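Peptidoglycan D,D-transpeptidase MrdA (Pseudomonas aeruginosa, PDB 7KIS) probably cross-links the peptide stems of peptidoglycan in the cell wall and is a target of beta-lactams and diazabicyclooctane inhibitors. Local coordinates at residues V343-Y355 / R365-E378. Numbering follows the deposited sequence.
Sequences VTPTSRVFDPGYY and RNWNRYGDGWVSLE. With C9D ((2S,5R)-1-formyl-N'-[(3R)-pyrrolidine-3-carbonyl]-5-[(sulfooxy)amino]piperidine-2-carbohydrazide), chain C.
Val349 to Asp351 runs antiparallel to Gly373 to Val375, with Val349-Val375 and Asp351-Gly373 as hydrogen-bonded pairs and Phe350-Trp374 as the non-hydrogen-bonded pair between them. Val349 N gives to Val375 O at 2.9 Å, and Val375 N returns a bond to Val349 O at 2.8 Å. Further along, Asn366 N donates to Gly353 O.

On one face, Phe350 and Trp374 form an edge-to-face pair, planes at 64°. The Phe350 CD1 edge comes down on the indole, 3.4 Å from Trp374 CE2. With CG anti to the backbone N (chi1 -168°), the Phe350 ring reaches across the indole, and Phe350 CB lies over the six-membered ring of Trp374 in a CH-pi contact. Arg348 NE lies over the opposite indole face, toward its rim, while Arg348 CD touches Trp374 CE3; the guanidinium is at most a weak cation-pi partner.

On the other face, buried Asp351 takes two backbone N-H groups and a side-chain amide. Asp351 OD2 accepts from Asp372 N at 2.6 Å, from above the carboxylate plane. Asp351 OD1 accepts from Gly353 N, closing an Asx turn. Asp372 OD2 lies 3.9 Å from Asp351 OD2; Asn385 ND2 bonds both oxygens, probably easing their repulsion.

Asn366 OD1 accepts from Asp386 N of helix 386-396, fixing the amide about 8 Å from the side chain of Ser327, the predicted acyl-ester serine. This short irregular antiparallel pairing of the transpeptidase domain leads into the C9D pocket wall and helix 377-382.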
loop_
_atom_site.group_PDB
_atom_site.type_symbol
_atom_site.label_atom_id
_atom_site.label_comp_id
_atom_site.label_asym_id
_atom_site.label_seq_id
_atom_site.Cartn_x
_atom_site.Cartn_y
_atom_site.Cartn_z
ATOM N N VAL A 343 25.798 12.887 -1.233
ATOM C CA VAL A 343 26.358 11.564 -1.493
ATOM C C VAL A 343 26.275 11.309 -2.992
ATOM O O VAL A 343 25.283 11.661 -3.638
ATOM C CB VAL A 343 25.619 10.452 -0.709
ATOM C CG1 VAL A 343 26.443 9.183 -0.667
ATOM C CG2 VAL A 343 25.290 10.895 0.707
ATOM N N THR A 344 27.322 10.707 -3.545
ATOM C CA THR A 344 27.395 10.374 -4.959
ATOM C C THR A 344 27.366 8.858 -5.140
ATOM O O THR A 344 27.642 8.109 -4.198
ATOM C CB THR A 344 28.669 10.960 -5.589
ATOM O OG1 THR A 344 29.817 10.246 -5.120
ATOM C CG2 THR A 344 28.806 12.436 -5.239
ATOM N N PRO A 345 27.027 8.366 -6.338
ATOM C CA PRO A 345 26.843 6.911 -6.506
ATOM C C PRO A 345 28.062 6.069 -6.162
ATOM O O PRO A 345 27.898 4.880 -5.859
ATOM C CB PRO A 345 26.484 6.775 -7.991
ATOM C CG PRO A 345 25.901 8.088 -8.359
ATOM C CD PRO A 345 26.645 9.107 -7.556
ATOM N N THR A 346 29.270 6.629 -6.202
ATOM C CA THR A 346 30.470 5.881 -5.859
ATOM C C THR A 346 31.065 6.279 -4.516
ATOM O O THR A 346 31.922 5.553 -3.999
ATOM C CB THR A 346 31.537 6.041 -6.957
ATOM O OG1 THR A 346 30.899 6.100 -8.238
ATOM C CG2 THR A 346 32.502 4.858 -6.946
ATOM N N SER A 347 30.634 7.400 -3.939
ATOM C CA SER A 347 31.201 7.868 -2.679
ATOM C C SER A 347 31.040 6.817 -1.587
ATOM O O SER A 347 29.949 6.283 -1.370
ATOM C CB SER A 347 30.551 9.184 -2.259
ATOM O OG SER A 347 29.271 8.962 -1.710
ATOM N N ARG A 348 32.140 6.527 -0.903
ATOM C CA ARG A 348 32.239 5.436 0.054
ATOM C C ARG A 348 32.178 5.924 1.498
ATOM O O ARG A 348 32.427 7.092 1.805
ATOM C CB ARG A 348 33.546 4.678 -0.170
ATOM C CG ARG A 348 34.736 5.612 -0.222
ATOM C CD ARG A 348 35.974 4.970 0.344
ATOM N NE ARG A 348 36.670 4.174 -0.652
ATOM C CZ ARG A 348 37.752 4.591 -1.296
ATOM N NH1 ARG A 348 38.254 5.790 -1.040
ATOM N NH2 ARG A 348 38.333 3.812 -2.188
ATOM N N VAL A 349 31.840 4.989 2.386
ATOM C CA VAL A 349 31.738 5.224 3.823
ATOM C C VAL A 349 32.222 3.959 4.519
ATOM O O VAL A 349 31.707 2.868 4.252
ATOM C CB VAL A 349 30.302 5.564 4.264
ATOM C CG1 VAL A 349 30.132 5.327 5.757
ATOM C CG2 VAL A 349 29.959 7.004 3.909
ATOM N N PHE A 350 33.211 4.092 5.400
ATOM C CA PHE A 350 33.689 2.945 6.159
ATOM C C PHE A 350 32.730 2.627 7.295
ATOM O O PHE A 350 32.362 3.509 8.077
ATOM C CB PHE A 350 35.089 3.192 6.720
ATOM C CG PHE A 350 35.740 1.956 7.272
ATOM C CD1 PHE A 350 36.253 0.989 6.421
ATOM C CD2 PHE A 350 35.824 1.751 8.638
ATOM C CE1 PHE A 350 36.847 -0.154 6.924
ATOM C CE2 PHE A 350 36.417 0.610 9.147
ATOM C CZ PHE A 350 36.928 -0.343 8.287
ATOM N N ASP A 351 32.323 1.362 7.380
ATOM C CA ASP A 351 31.385 0.908 8.400
ATOM C C ASP A 351 32.133 0.098 9.451
ATOM O O ASP A 351 32.411 -1.092 9.236
ATOM C CB ASP A 351 30.269 0.072 7.766
ATOM C CG ASP A 351 29.408 -0.635 8.795
ATOM O OD1 ASP A 351 29.210 -0.082 9.897
ATOM O OD2 ASP A 351 28.925 -1.748 8.497
ATOM N N PRO A 352 32.493 0.690 10.591
ATOM C CA PRO A 352 33.093 -0.080 11.684
ATOM C C PRO A 352 32.089 -0.822 12.550
ATOM O O PRO A 352 32.486 -1.407 13.561
ATOM C CB PRO A 352 33.809 1.007 12.498
ATOM C CG PRO A 352 32.952 2.212 12.314
ATOM C CD PRO A 352 32.369 2.120 10.924
ATOM N N GLY A 353 30.809 -0.808 12.183
ATOM C CA GLY A 353 29.763 -1.391 12.992
ATOM C C GLY A 353 28.941 -0.391 13.773
ATOM O O GLY A 353 28.065 -0.805 14.543
ATOM N N TYR A 354 29.187 0.904 13.594
ATOM C CA TYR A 354 28.498 1.948 14.340
ATOM C C TYR A 354 28.739 3.274 13.633
ATOM O O TYR A 354 29.589 3.381 12.745
ATOM C CB TYR A 354 28.983 2.013 15.791
ATOM C CG TYR A 354 30.490 2.069 15.916
ATOM C CD1 TYR A 354 31.236 0.912 16.099
ATOM C CD2 TYR A 354 31.169 3.280 15.841
ATOM C CE1 TYR A 354 32.613 0.959 16.209
ATOM C CE2 TYR A 354 32.546 3.336 15.948
ATOM C CZ TYR A 354 33.262 2.173 16.133
ATOM O OH TYR A 354 34.632 2.223 16.242
ATOM N N TYR A 355 27.981 4.288 14.042
ATOM C CA TYR A 355 28.155 5.643 13.543
ATOM C C TYR A 355 28.005 6.634 14.686
ATOM O O TYR A 355 27.109 6.497 15.523
ATOM C CB TYR A 355 27.146 5.987 12.438
ATOM C CG TYR A 355 27.209 7.438 12.010
ATOM C CD1 TYR A 355 26.275 8.361 12.465
ATOM C CD2 TYR A 355 28.213 7.888 11.161
ATOM C CE1 TYR A 355 26.334 9.688 12.081
ATOM C CE2 TYR A 355 28.280 9.214 10.772
ATOM C CZ TYR A 355 27.338 10.108 11.235
ATOM O OH TYR A 355 27.398 11.429 10.851
ATOM N N ARG A 365 24.405 2.043 16.267
ATOM C CA ARG A 365 25.020 0.782 15.886
ATOM C C ARG A 365 24.343 0.163 14.669
ATOM O O ARG A 365 23.144 0.340 14.439
ATOM C CB ARG A 365 24.988 -0.192 17.065
ATOM C CG ARG A 365 25.638 0.389 18.305
ATOM C CD ARG A 365 25.672 -0.586 19.466
ATOM N NE ARG A 365 26.647 -0.163 20.468
ATOM C CZ ARG A 365 27.954 -0.392 20.382
ATOM N NH1 ARG A 365 28.772 0.032 21.337
ATOM N NH2 ARG A 365 28.448 -1.052 19.343
ATOM N N ASN A 366 25.137 -0.559 13.884
ATOM C CA ASN A 366 24.668 -1.258 12.699
ATOM C C ASN A 366 24.032 -2.587 13.096
ATOM O O ASN A 366 24.328 -3.152 14.152
ATOM C CB ASN A 366 25.830 -1.489 11.728
ATOM C CG ASN A 366 25.369 -1.804 10.316
ATOM O OD1 ASN A 366 24.344 -1.305 9.855
ATOM N ND2 ASN A 366 26.139 -2.631 9.616
ATOM N N TRP A 367 23.140 -3.087 12.235
ATOM C CA TRP A 367 22.528 -4.383 12.506
ATOM C C TRP A 367 23.555 -5.507 12.500
ATOM O O TRP A 367 23.328 -6.543 13.134
ATOM C CB TRP A 367 21.417 -4.678 11.493
ATOM C CG TRP A 367 21.910 -5.087 10.132
ATOM C CD1 TRP A 367 22.113 -4.275 9.055
ATOM C CD2 TRP A 367 22.256 -6.413 9.704
ATOM N NE1 TRP A 367 22.567 -5.009 7.985
ATOM C CE2 TRP A 367 22.664 -6.323 8.358
ATOM C CE3 TRP A 367 22.264 -7.663 10.331
ATOM C CZ2 TRP A 367 23.075 -7.437 7.628
ATOM C CZ3 TRP A 367 22.673 -8.767 9.603
ATOM C CH2 TRP A 367 23.072 -8.647 8.266
ATOM N N ASN A 368 24.680 -5.321 11.815
ATOM C CA ASN A 368 25.825 -6.215 11.929
ATOM C C ASN A 368 26.871 -5.529 12.798
ATOM O O ASN A 368 27.478 -4.535 12.387
ATOM C CB ASN A 368 26.392 -6.562 10.554
ATOM C CG ASN A 368 27.609 -7.461 10.635
ATOM O OD1 ASN A 368 27.748 -8.255 11.567
ATOM N ND2 ASN A 368 28.501 -7.342 9.658
ATOM N N ARG A 369 27.072 -6.065 14.005
ATOM C CA ARG A 369 27.899 -5.400 15.008
ATOM C C ARG A 369 29.320 -5.161 14.512
ATOM O O ARG A 369 29.933 -4.143 14.856
ATOM C CB ARG A 369 27.901 -6.202 16.308
ATOM C CG ARG A 369 26.985 -5.620 17.383
ATOM C CD ARG A 369 25.635 -5.216 16.795
ATOM N NE ARG A 369 24.731 -4.637 17.785
ATOM C CZ ARG A 369 23.465 -4.313 17.540
ATOM N NH1 ARG A 369 22.951 -4.511 16.333
ATOM N NH2 ARG A 369 22.712 -3.792 18.498
ATOM N N TYR A 370 29.860 -6.072 13.706
ATOM C CA TYR A 370 31.269 -6.021 13.344
ATOM C C TYR A 370 31.532 -5.221 12.075
ATOM O O TYR A 370 32.694 -5.088 11.676
ATOM C CB TYR A 370 31.814 -7.441 13.162
ATOM C CG TYR A 370 31.407 -8.414 14.248
ATOM C CD1 TYR A 370 30.843 -9.643 13.929
ATOM C CD2 TYR A 370 31.599 -8.110 15.591
ATOM C CE1 TYR A 370 30.473 -10.537 14.917
ATOM C CE2 TYR A 370 31.233 -8.999 16.585
ATOM C CZ TYR A 370 30.671 -10.210 16.242
ATOM O OH TYR A 370 30.308 -11.093 17.231
ATOM N N GLY A 371 30.496 -4.701 11.428
ATOM C CA GLY A 371 30.677 -3.779 10.328
ATOM C C GLY A 371 30.761 -4.471 8.979
ATOM O O GLY A 371 31.042 -5.664 8.867
ATOM N N ASP A 372 30.517 -3.687 7.932
ATOM C CA ASP A 372 30.611 -4.167 6.561
ATOM C C ASP A 372 31.821 -3.610 5.827
ATOM O O ASP A 372 31.986 -3.886 4.634
ATOM C CB ASP A 372 29.331 -3.825 5.789
ATOM C CG ASP A 372 28.223 -4.831 6.028
ATOM O OD1 ASP A 372 28.483 -6.047 5.895
ATOM O OD2 ASP A 372 27.092 -4.409 6.352
ATOM N N GLY A 373 32.665 -2.831 6.501
ATOM C CA GLY A 373 33.800 -2.224 5.834
ATOM C C GLY A 373 33.381 -1.009 5.024
ATOM O O GLY A 373 32.438 -0.295 5.367
ATOM N N TRP A 374 34.100 -0.775 3.929
ATOM C CA TRP A 374 33.738 0.306 3.024
ATOM C C TRP A 374 32.466 -0.066 2.274
ATOM O O TRP A 374 32.380 -1.140 1.671
ATOM C CB TRP A 374 34.872 0.581 2.039
ATOM C CG TRP A 374 36.143 1.038 2.687
ATOM C CD1 TRP A 374 37.268 0.296 2.894
ATOM C CD2 TRP A 374 36.421 2.343 3.209
ATOM N NE1 TRP A 374 38.228 1.056 3.514
ATOM C CE2 TRP A 374 37.734 2.318 3.718
ATOM C CE3 TRP A 374 35.687 3.528 3.300
ATOM C CZ2 TRP A 374 38.329 3.432 4.307
ATOM C CZ3 TRP A 374 36.281 4.636 3.879
ATOM C CH2 TRP A 374 37.587 4.578 4.378
ATOM N N VAL A 375 31.474 0.820 2.310
ATOM C CA VAL A 375 30.204 0.590 1.635
ATOM C C VAL A 375 29.895 1.782 0.741
ATOM O O VAL A 375 30.189 2.933 1.089
ATOM C CB VAL A 375 29.051 0.335 2.636
ATOM C CG1 VAL A 375 29.416 -0.787 3.600
ATOM C CG2 VAL A 375 28.696 1.599 3.403
ATOM N N SER A 376 29.319 1.500 -0.420
ATOM C CA SER A 376 28.845 2.503 -1.356
ATOM C C SER A 376 27.327 2.398 -1.461
ATOM O O SER A 376 26.682 1.687 -0.680
ATOM C CB SER A 376 29.532 2.328 -2.713
ATOM O OG SER A 376 30.943 2.348 -2.575
ATOM N N LEU A 377 26.754 3.117 -2.428
ATOM C CA LEU A 377 25.302 3.124 -2.593
ATOM C C LEU A 377 24.762 1.713 -2.782
ATOM O O LEU A 377 23.822 1.299 -2.096
ATOM C CB LEU A 377 24.911 4.007 -3.778
ATOM C CG LEU A 377 23.503 3.790 -4.336
ATOM C CD1 LEU A 377 22.469 4.230 -3.318
ATOM C CD2 LEU A 377 23.321 4.537 -5.646
ATOM N N GLU A 378 25.360 0.951 -3.693
ATOM C CA GLU A 378 24.836 -0.380 -3.970
ATOM C C GLU A 378 25.083 -1.314 -2.788
ATOM O O GLU A 378 24.159 -1.992 -2.323
ATOM C CB GLU A 378 25.465 -0.940 -5.244
ATOM C CG GLU A 378 25.624 0.091 -6.350
ATOM C CD GLU A 378 26.915 0.874 -6.224
ATOM O OE1 GLU A 378 27.979 0.333 -6.591
ATOM O OE2 GLU A 378 26.865 2.025 -5.742
HETATM O OAF C9D C . 15.264 -8.761 5.812
HETATM S SAY C9D C . 16.363 -8.235 6.721
HETATM O OAD C9D C . 16.368 -8.977 8.040
HETATM O OAE C9D C . 17.601 -8.544 5.908
HETATM O OAR C9D C . 16.200 -6.565 6.978
HETATM N NAQ C9D C . 17.517 -5.992 7.028
HETATM C CAU C9D C . 17.820 -5.488 8.429
HETATM C CAJ C9D C . 16.777 -5.983 9.359
HETATM C CB C9D C . 16.882 -5.394 10.710
HETATM C CAM C9D C . 17.941 -3.963 8.408
HETATM N N C9D C . 16.979 -3.261 9.340
HETATM C CAG C9D C . 15.961 -2.380 8.767
HETATM O OAA C9D C . 14.887 -2.308 9.278
HETATM C CA C9D C . 16.705 -3.878 10.693
HETATM C C C9D C . 17.636 -3.288 11.739
HETATM O O C9D C . 17.601 -3.709 12.843
HETATM N NAP C9D C . 18.591 -2.206 11.400
HETATM N NAO C9D C . 19.423 -1.725 12.448
HETATM C CAS C9D C . 18.826 -1.064 13.608
HETATM O OAB C9D C . 17.650 -0.912 13.678
HETATM C CAV C9D C . 19.758 -0.558 14.776
HETATM C CAI C9D C . 20.801 -1.690 15.080
HETATM C CAH C9D C . 20.331 -2.335 16.450
HETATM N NAN C9D C . 19.669 -1.343 17.079
HETATM C CAL C9D C . 19.009 -0.405 15.903
HETATM O O HOH W 1 27.451 5.947 -2.937
#